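Local coordinates for protein subclass B3 metallo-beta-lactamase (Sphingobium indicum, PDB 7LUU) that probably hydrolyses beta-lactam antibiotics as a subclass B3 metallo-beta-lactamase, using two zinc ions in an active site that includes a glutamate ligand, at residues F65-L70 / W209-G214; A219-S224 / G256-D261. One frame throughout, in Å; residues are numbered along the deposited sequence.

Overall arrangement
From the N terminus, the chain first forms the hairpin of strands 62-65 and 68-70. It then runs through the rest of the first sheet and most of the zinc ligands before strand 205-213 returns to that hairpin. Contact 1 closes this loop of 138 residues and ties the edge of the first sheet to the second. The chain turns back into strand 216-223. Contact 2 then closes a loop of 31 residues that holds most of helix 242-257. The contacts follow in series, neither nested nor crossed. Strands 205-213 and 216-223 are sheet neighbours, so the contacts touch: Trp209 O lies 2.7 Å from Ile220 N, probably hydrogen-bonded.

Contact 1: F65-L70 / W209-G214; sequences FGNSYL and WNACEG
Phe65 holds CG anti to its backbone N (chi1 -173°), while Glu213 sets CG beside its own N and extends from there. These torsions bring the phenyl ring and the carboxylate together. The two planes lie 11° apart, stacked, with Glu213 CD offset toward the ring rim. Glu213 CG sits more squarely over the same face, 3.9 Å from the ring centroid of Phe65, in a CH-pi contact. At the ring edge, Phe65 CE2 comes within 3.3 Å of the carbonyl oxygen Ala211 O. Lys218 adds a cation-pi contact to Phe65.

The carboxylate also grips the backbone. Gly66 N donates to Glu213 OE2 at 2.7 Å. The bond is nearly straight (172°) and uses the anti lone pair. Gly66 CA lies only 3.3 Å from Cys212 O, so the turn packs closely on strand 205-213. The positive phi of Gly66 favours glycine and suits the type II' turn from Phe65 to Ser68. Within that turn, Ser68 N donates to Phe65 O at 3.0 Å.

A second hydrogen bond joins Trp209 NE1 to Ser68 OG at 2.8 Å. The serine oxygen lies close to the indole plane, at the ring edge. Between the two bonds along the strand, Ala211 CB packs against the turn, 3.5 Å from Phe65 O. Cys212 points away and is tied to Cys217 by a disulfide.

The turn is that of a two-residue beta-hairpin. Here it packs on the second sheet, joining the two sheets of the alpha-beta/beta-alpha sandwich characteristic of metallo-beta-lactamases.

Contact 2: A219-S224 / G256-D261; sequences AIVFAS and GALKCD
Ala219 and Asp261 carry the polar part of this contact, with two hydrogen bonds between the same two residues. Ala219 N donates to Asp261 OD2 at 2.9 Å. This bond is almost straight (175°) and meets the anti lone pair of the carboxylate oxygen. In return, Asp261 N donates to Ala219 O at 2.8 Å. The second bond is clearly less straight than the first. Asp261 CG stands anti to the carbonyl carbon, beside its own backbone N (chi1 -69°), and the next rotation turns OD2 to the N-H of Ala219. Both backbone polar atoms of Ala219 are thus held by one residue.

A water adds a looser link. It donates to Ile220 O at 3.1 Å and to Lys259 O at 3.2 Å, bridging the two backbones.

The apolar contacts come from one side of the strand. Val221 CG1 meets Leu258 CD1 at 3.9 Å, the two side chains crossing at a slant. The other branch, Val221 CG2, touches Cys260 CB at 4.0 Å and also packs near Lys259 O. Ala219 CB rests against Lys259 CG at 3.6 Å, while the rest of the lysine chain leads away. Cys260 is fixed further by a disulfide to Cys283, at the start of helix 282-300.

Leu258 is where the chain leaves helix 242-257. The segment then runs into strand 262-265, which pairs in parallel with strand 216-223. This is the return connection of a beta-alpha-beta crossover, packed against its first strand in the second sheet of the metallo-beta-lactamase fold.

Contact 1: F65-L70 / W209-G214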
ATOM      1  N   PHE A  65      -1.057   0.490 -17.690  1.00 17.08           N
ATOM      2  CA  PHE A  65      -2.054   0.761 -18.703  1.00 17.68           C
ATOM      3  C   PHE A  65      -2.219   2.275 -18.706  1.00 17.10           C
ATOM      4  O   PHE A  65      -2.199   2.907 -17.649  1.00 16.88           O
ATOM      5  CB  PHE A  65      -3.392   0.081 -18.386  1.00 19.04           C
ATOM      6  CG  PHE A  65      -4.384   0.193 -19.480  1.00 24.01           C
ATOM      7  CD1 PHE A  65      -4.270  -0.636 -20.595  1.00 22.91           C
ATOM      8  CD2 PHE A  65      -5.445   1.093 -19.404  1.00 23.53           C
ATOM      9  CE1 PHE A  65      -5.200  -0.560 -21.637  1.00 26.17           C
ATOM     10  CE2 PHE A  65      -6.410   1.163 -20.471  1.00 23.20           C
ATOM     11  CZ  PHE A  65      -6.248   0.383 -21.577  1.00 23.23           C
ATOM     12  N   GLY A  66      -2.321   2.853 -19.883  1.00 20.30           N
ATOM     13  CA  GLY A  66      -2.661   4.277 -19.829  1.00 19.04           C
ATOM     14  C   GLY A  66      -1.554   5.072 -19.213  1.00 21.58           C
ATOM     15  O   GLY A  66      -0.378   4.836 -19.450  1.00 24.86           O
ATOM     16  N   ASN A  67      -1.987   5.927 -18.289  0.58 18.55           N
ATOM     17  CA  ASN A  67      -1.192   6.868 -17.540  0.58 18.62           C
ATOM     18  C   ASN A  67      -0.558   6.274 -16.292  0.58 17.99           C
ATOM     19  O   ASN A  67       0.025   7.016 -15.511  0.58 16.09           O
ATOM     20  CB  ASN A  67      -2.080   8.077 -17.158  0.58 21.61           C
ATOM     21  CG  ASN A  67      -3.258   7.759 -16.113  0.58 27.29           C
ATOM     22  OD1 ASN A  67      -3.590   6.626 -15.746  0.58 14.81           O
ATOM     23  ND2 ASN A  67      -3.939   8.843 -15.715  0.58 29.07           N
ATOM     24  N   SER A  68      -0.665   4.961 -16.090  1.00 15.31           N
ATOM     25  CA  SER A  68      -0.352   4.375 -14.796  1.00 13.57           C
ATOM     26  C   SER A  68       0.817   3.428 -14.968  1.00 15.51           C
ATOM     27  O   SER A  68       0.848   2.628 -15.927  1.00 16.35           O
ATOM     28  CB  SER A  68      -1.620   3.589 -14.288  1.00 14.54           C
ATOM     29  OG  SER A  68      -2.653   4.575 -13.993  1.00 16.06           O
ATOM     30  N   TYR A  69       1.730   3.485 -14.011  1.00 13.31           N
ATOM     31  CA  TYR A  69       3.006   2.780 -14.097  1.00 14.63           C
ATOM     32  C   TYR A  69       3.372   2.089 -12.792  1.00 13.42           C
ATOM     33  O   TYR A  69       2.902   2.436 -11.719  1.00 14.24           O
ATOM     34  CB  TYR A  69       4.159   3.759 -14.410  1.00 14.81           C
ATOM     35  CG  TYR A  69       3.935   4.588 -15.634  1.00 15.16           C
ATOM     36  CD1 TYR A  69       3.100   5.710 -15.608  1.00 16.24           C
ATOM     37  CD2 TYR A  69       4.558   4.254 -16.827  1.00 18.21           C
ATOM     38  CE1 TYR A  69       2.907   6.518 -16.780  1.00 17.13           C
ATOM     39  CE2 TYR A  69       4.371   5.054 -17.984  1.00 19.39           C
ATOM     40  CZ  TYR A  69       3.562   6.173 -17.946  1.00 19.78           C
ATOM     41  OH  TYR A  69       3.362   6.950 -19.107  1.00 21.17           O
ATOM     42  N   LEU A  70       4.316   1.169 -12.902  1.00 14.13           N
ATOM     43  CA  LEU A  70       4.971   0.579 -11.728  1.00 13.62           C
ATOM     44  C   LEU A  70       6.406   1.057 -11.633  1.00 13.63           C
ATOM     45  O   LEU A  70       7.166   0.997 -12.619  1.00 15.85           O
ATOM     46  CB  LEU A  70       4.990  -0.945 -11.825  1.00 13.82           C
ATOM     47  CG  LEU A  70       3.554  -1.475 -11.632  1.00 13.91           C
ATOM     48  CD1 LEU A  70       3.464  -2.985 -11.863  1.00 16.46           C
ATOM     49  CD2 LEU A  70       2.872  -1.057 -10.279  1.00 17.01           C
ATOM     50  N   TRP A 209      -8.784   3.512  -9.332  1.00 14.26           N
ATOM     51  CA  TRP A 209      -8.958   4.574 -10.289  1.00 14.95           C
ATOM     52  C   TRP A 209      -9.010   3.975 -11.685  1.00 15.54           C
ATOM     53  O   TRP A 209      -8.594   2.841 -11.913  1.00 16.69           O
ATOM     54  CB  TRP A 209      -7.777   5.573 -10.169  1.00 15.15           C
ATOM     55  CG  TRP A 209      -6.437   5.009 -10.679  1.00 14.94           C
ATOM     56  CD1 TRP A 209      -5.840   5.179 -11.911  1.00 15.88           C
ATOM     57  CD2 TRP A 209      -5.550   4.151  -9.921  1.00 13.74           C
ATOM     58  NE1 TRP A 209      -4.624   4.501 -11.958  1.00 15.14           N
ATOM     59  CE2 TRP A 209      -4.408   3.898 -10.743  1.00 13.84           C
ATOM     60  CE3 TRP A 209      -5.588   3.648  -8.634  1.00 13.27           C
ATOM     61  CZ2 TRP A 209      -3.344   3.061 -10.337  1.00 15.44           C
ATOM     62  CZ3 TRP A 209      -4.481   2.810  -8.187  1.00 12.73           C
ATOM     63  CH2 TRP A 209      -3.394   2.539  -9.069  1.00 14.19           C
ATOM     64  N   ASN A 210      -9.486   4.778 -12.641  1.00 16.26           N
ATOM     65  CA  ASN A 210      -9.503   4.401 -14.063  1.00 16.94           C
ATOM     66  C   ASN A 210      -8.251   4.907 -14.778  1.00 19.42           C
ATOM     67  O   ASN A 210      -7.801   6.039 -14.547  1.00 18.47           O
ATOM     68  CB  ASN A 210     -10.727   5.017 -14.739  1.00 20.16           C
ATOM     69  CG  ASN A 210     -11.972   4.140 -14.649  1.00 27.25           C
ATOM     70  OD1 ASN A 210     -11.913   3.016 -14.140  1.00 25.41           O
ATOM     71  ND2 ASN A 210     -13.114   4.650 -15.170  1.00 24.36           N
ATOM     72  N   ALA A 211      -7.695   4.046 -15.639  1.00 17.10           N
ATOM     73  CA  ALA A 211      -6.615   4.395 -16.551  1.00 18.50           C
ATOM     74  C   ALA A 211      -7.119   4.144 -17.952  1.00 18.48           C
ATOM     75  O   ALA A 211      -7.799   3.137 -18.193  1.00 20.24           O
ATOM     76  CB  ALA A 211      -5.340   3.568 -16.259  1.00 19.10           C
ATOM     77  N   CYS A 212      -6.867   5.098 -18.858  1.00 19.67           N
ATOM     78  CA  CYS A 212      -7.459   5.008 -20.180  1.00 20.41           C
ATOM     79  C   CYS A 212      -6.395   5.074 -21.257  1.00 20.96           C
ATOM     80  O   CYS A 212      -5.388   5.746 -21.093  1.00 24.42           O
ATOM     81  CB  CYS A 212      -8.480   6.148 -20.424  1.00 21.85           C
ATOM     82  SG  CYS A 212      -9.790   6.137 -19.137  1.00 28.64           S
ATOM     83  N   GLU A 213      -6.670   4.380 -22.370  1.00 27.86           N
ATOM     84  CA  GLU A 213      -5.885   4.490 -23.608  1.00 27.49           C
ATOM     85  C   GLU A 213      -6.898   4.745 -24.696  1.00 26.82           C
ATOM     86  O   GLU A 213      -7.684   3.843 -25.005  1.00 29.90           O
ATOM     87  CB  GLU A 213      -5.086   3.220 -23.887  1.00 26.05           C
ATOM     88  CG  GLU A 213      -3.905   3.056 -22.860  1.00 25.75           C
ATOM     89  CD  GLU A 213      -3.054   1.815 -23.050  1.00 35.03           C
ATOM     90  OE1 GLU A 213      -3.255   1.103 -24.085  1.00 34.61           O
ATOM     91  OE2 GLU A 213      -2.171   1.522 -22.192  1.00 30.71           O
ATOM     92  N   GLY A 214      -6.881   5.962 -25.238  1.00 29.48           N
ATOM     93  CA  GLY A 214      -7.893   6.374 -26.195  1.00 35.67           C
ATOM     94  C   GLY A 214      -9.254   6.272 -25.546  1.00 34.91           C
ATOM     95  O   GLY A 214      -9.505   6.846 -24.470  1.00 39.46           O
TER
HETATM   96  O   HOH W   1      -6.081   8.232 -14.753  1.00 47.80           O

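Contact 2: A219-S224 / G256-D261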
ATOM      1  N   ALA A 219     -10.304  -0.309 -14.920  1.00 17.49           N
ATOM      2  CA  ALA A 219     -10.380  -0.023 -13.500  1.00 16.61           C
ATOM      3  C   ALA A 219      -9.216  -0.685 -12.774  1.00 19.53           C
ATOM      4  O   ALA A 219      -9.121  -1.931 -12.758  1.00 17.48           O
ATOM      5  CB  ALA A 219     -11.690  -0.569 -12.954  1.00 20.04           C
ATOM      6  N   ILE A 220      -8.302   0.124 -12.212  1.00 15.02           N
ATOM      7  CA  ILE A 220      -7.129  -0.417 -11.525  1.00 14.31           C
ATOM      8  C   ILE A 220      -7.388  -0.352 -10.017  1.00 15.41           C
ATOM      9  O   ILE A 220      -7.913   0.649  -9.478  1.00 14.67           O
ATOM     10  CB  ILE A 220      -5.863   0.396 -11.875  1.00 15.57           C
ATOM     11  CG1 ILE A 220      -5.644   0.339 -13.418  1.00 18.12           C
ATOM     12  CG2 ILE A 220      -4.676  -0.170 -11.162  1.00 16.25           C
ATOM     13  CD1 ILE A 220      -4.322   1.127 -13.811  1.00 20.80           C
ATOM     14  N   VAL A 221      -6.964  -1.398  -9.303  1.00 13.27           N
ATOM     15  CA  VAL A 221      -7.037  -1.424  -7.858  1.00 12.73           C
ATOM     16  C   VAL A 221      -5.627  -1.647  -7.330  1.00 13.49           C
ATOM     17  O   VAL A 221      -5.010  -2.654  -7.678  1.00 14.61           O
ATOM     18  CB  VAL A 221      -7.933  -2.580  -7.386  1.00 14.04           C
ATOM     19  CG1 VAL A 221      -7.929  -2.690  -5.838  1.00 13.56           C
ATOM     20  CG2 VAL A 221      -9.364  -2.286  -7.869  1.00 14.84           C
ATOM     21  N   PHE A 222      -5.159  -0.764  -6.421  1.00 12.80           N
ATOM     22  CA  PHE A 222      -3.904  -0.989  -5.706  1.00 11.85           C
ATOM     23  C   PHE A 222      -4.324  -1.413  -4.321  1.00 11.85           C
ATOM     24  O   PHE A 222      -4.802  -0.573  -3.529  1.00 13.84           O
ATOM     25  CB  PHE A 222      -3.058   0.289  -5.702  1.00 11.69           C
ATOM     26  CG  PHE A 222      -1.619   0.068  -5.179  1.00 11.64           C
ATOM     27  CD1 PHE A 222      -1.418  -0.369  -3.886  1.00 12.44           C
ATOM     28  CD2 PHE A 222      -0.501   0.233  -6.031  1.00 12.50           C
ATOM     29  CE1 PHE A 222      -0.146  -0.527  -3.392  1.00 11.66           C
ATOM     30  CE2 PHE A 222       0.788   0.090  -5.533  1.00 14.43           C
ATOM     31  CZ  PHE A 222       0.975  -0.302  -4.222  1.00 13.85           C
ATOM     32  N   ALA A 223      -4.231  -2.726  -4.055  1.00 12.96           N
ATOM     33  CA  ALA A 223      -4.803  -3.334  -2.830  1.00 12.25           C
ATOM     34  C   ALA A 223      -3.799  -3.311  -1.707  1.00 12.76           C
ATOM     35  O   ALA A 223      -2.630  -3.654  -1.902  1.00 13.94           O
ATOM     36  CB  ALA A 223      -5.206  -4.806  -3.112  1.00 15.12           C
ATOM     37  N   SER A 224      -4.238  -2.852  -0.523  1.00 13.65           N
ATOM     38  CA  SER A 224      -3.408  -3.062   0.654  1.00 13.68           C
ATOM     39  C   SER A 224      -3.282  -4.543   0.944  1.00 12.11           C
ATOM     40  O   SER A 224      -4.106  -5.368   0.498  1.00 15.73           O
ATOM     41  CB  SER A 224      -4.001  -2.391   1.898  1.00 13.71           C
ATOM     42  OG  SER A 224      -5.175  -3.143   2.322  1.00 15.89           O
ATOM     43  N   GLY A 256     -14.729  -7.746  -3.005  1.00 24.59           N
ATOM     44  CA  GLY A 256     -15.673  -8.400  -3.903  1.00 30.91           C
ATOM     45  C   GLY A 256     -16.545  -7.442  -4.699  1.00 33.17           C
ATOM     46  O   GLY A 256     -16.993  -7.806  -5.795  1.00 34.64           O
ATOM     47  N   ALA A 257     -16.784  -6.233  -4.193  1.00 28.60           N
ATOM     48  CA  ALA A 257     -17.604  -5.224  -4.863  1.00 31.25           C
ATOM     49  C   ALA A 257     -16.842  -4.380  -5.885  1.00 31.20           C
ATOM     50  O   ALA A 257     -17.470  -3.782  -6.770  1.00 28.73           O
ATOM     51  CB  ALA A 257     -18.230  -4.262  -3.845  1.00 35.80           C
ATOM     52  N   LEU A 258     -15.518  -4.268  -5.772  1.00 21.98           N
ATOM     53  CA  LEU A 258     -14.794  -3.348  -6.621  1.00 21.46           C
ATOM     54  C   LEU A 258     -14.816  -3.788  -8.062  1.00 23.11           C
ATOM     55  O   LEU A 258     -14.674  -4.973  -8.370  1.00 25.29           O
ATOM     56  CB  LEU A 258     -13.325  -3.266  -6.187  1.00 19.59           C
ATOM     57  CG  LEU A 258     -13.022  -2.417  -5.001  1.00 24.01           C
ATOM     58  CD1 LEU A 258     -11.580  -2.630  -4.549  1.00 23.14           C
ATOM     59  CD2 LEU A 258     -13.368  -0.937  -5.305  1.00 27.43           C
ATOM     60  N   LYS A 259     -14.921  -2.803  -8.947  1.00 21.67           N
ATOM     61  CA  LYS A 259     -14.595  -3.016 -10.342  1.00 19.15           C
ATOM     62  C   LYS A 259     -13.070  -3.086 -10.383  1.00 21.74           C
ATOM     63  O   LYS A 259     -12.365  -2.206  -9.855  1.00 25.72           O
ATOM     64  CB  LYS A 259     -15.106  -1.858 -11.208  1.00 24.66           C
ATOM     65  CG  LYS A 259     -14.993  -2.079 -12.695  1.00 25.22           C
ATOM     66  CD  LYS A 259     -15.893  -3.224 -13.060  1.00 27.95           C
ATOM     67  CE  LYS A 259     -16.088  -3.411 -14.546  1.00 35.53           C
ATOM     68  NZ  LYS A 259     -17.072  -4.532 -14.735  1.00 35.69           N
ATOM     69  N   CYS A 260     -12.595  -4.118 -11.017  1.00 19.77           N
ATOM     70  CA  CYS A 260     -11.214  -4.518 -10.795  1.00 19.11           C
ATOM     71  C   CYS A 260     -10.759  -5.248 -12.045  1.00 20.63           C
ATOM     72  O   CYS A 260     -10.766  -6.497 -12.149  1.00 24.91           O
ATOM     73  CB  CYS A 260     -11.187  -5.427  -9.572  1.00 17.48           C
ATOM     74  SG  CYS A 260      -9.562  -6.213  -9.269  1.00 22.80           S
ATOM     75  N   ASP A 261     -10.385  -4.455 -13.053  1.00 15.75           N
ATOM     76  CA  ASP A 261      -9.807  -5.019 -14.250  1.00 17.12           C
ATOM     77  C   ASP A 261      -8.328  -5.339 -14.062  1.00 15.55           C
ATOM     78  O   ASP A 261      -7.763  -6.201 -14.769  1.00 16.02           O
ATOM     79  CB  ASP A 261      -9.922  -4.012 -15.371  1.00 18.96           C
ATOM     80  CG  ASP A 261     -11.352  -3.801 -15.819  1.00 23.28           C
ATOM     81  OD1 ASP A 261     -12.075  -4.816 -16.043  1.00 21.71           O
ATOM     82  OD2 ASP A 261     -11.765  -2.599 -15.845  1.00 21.15           O
TER
HETATM   83  O   HOH W   2     -10.922   0.645 -10.131  1.00 26.66           O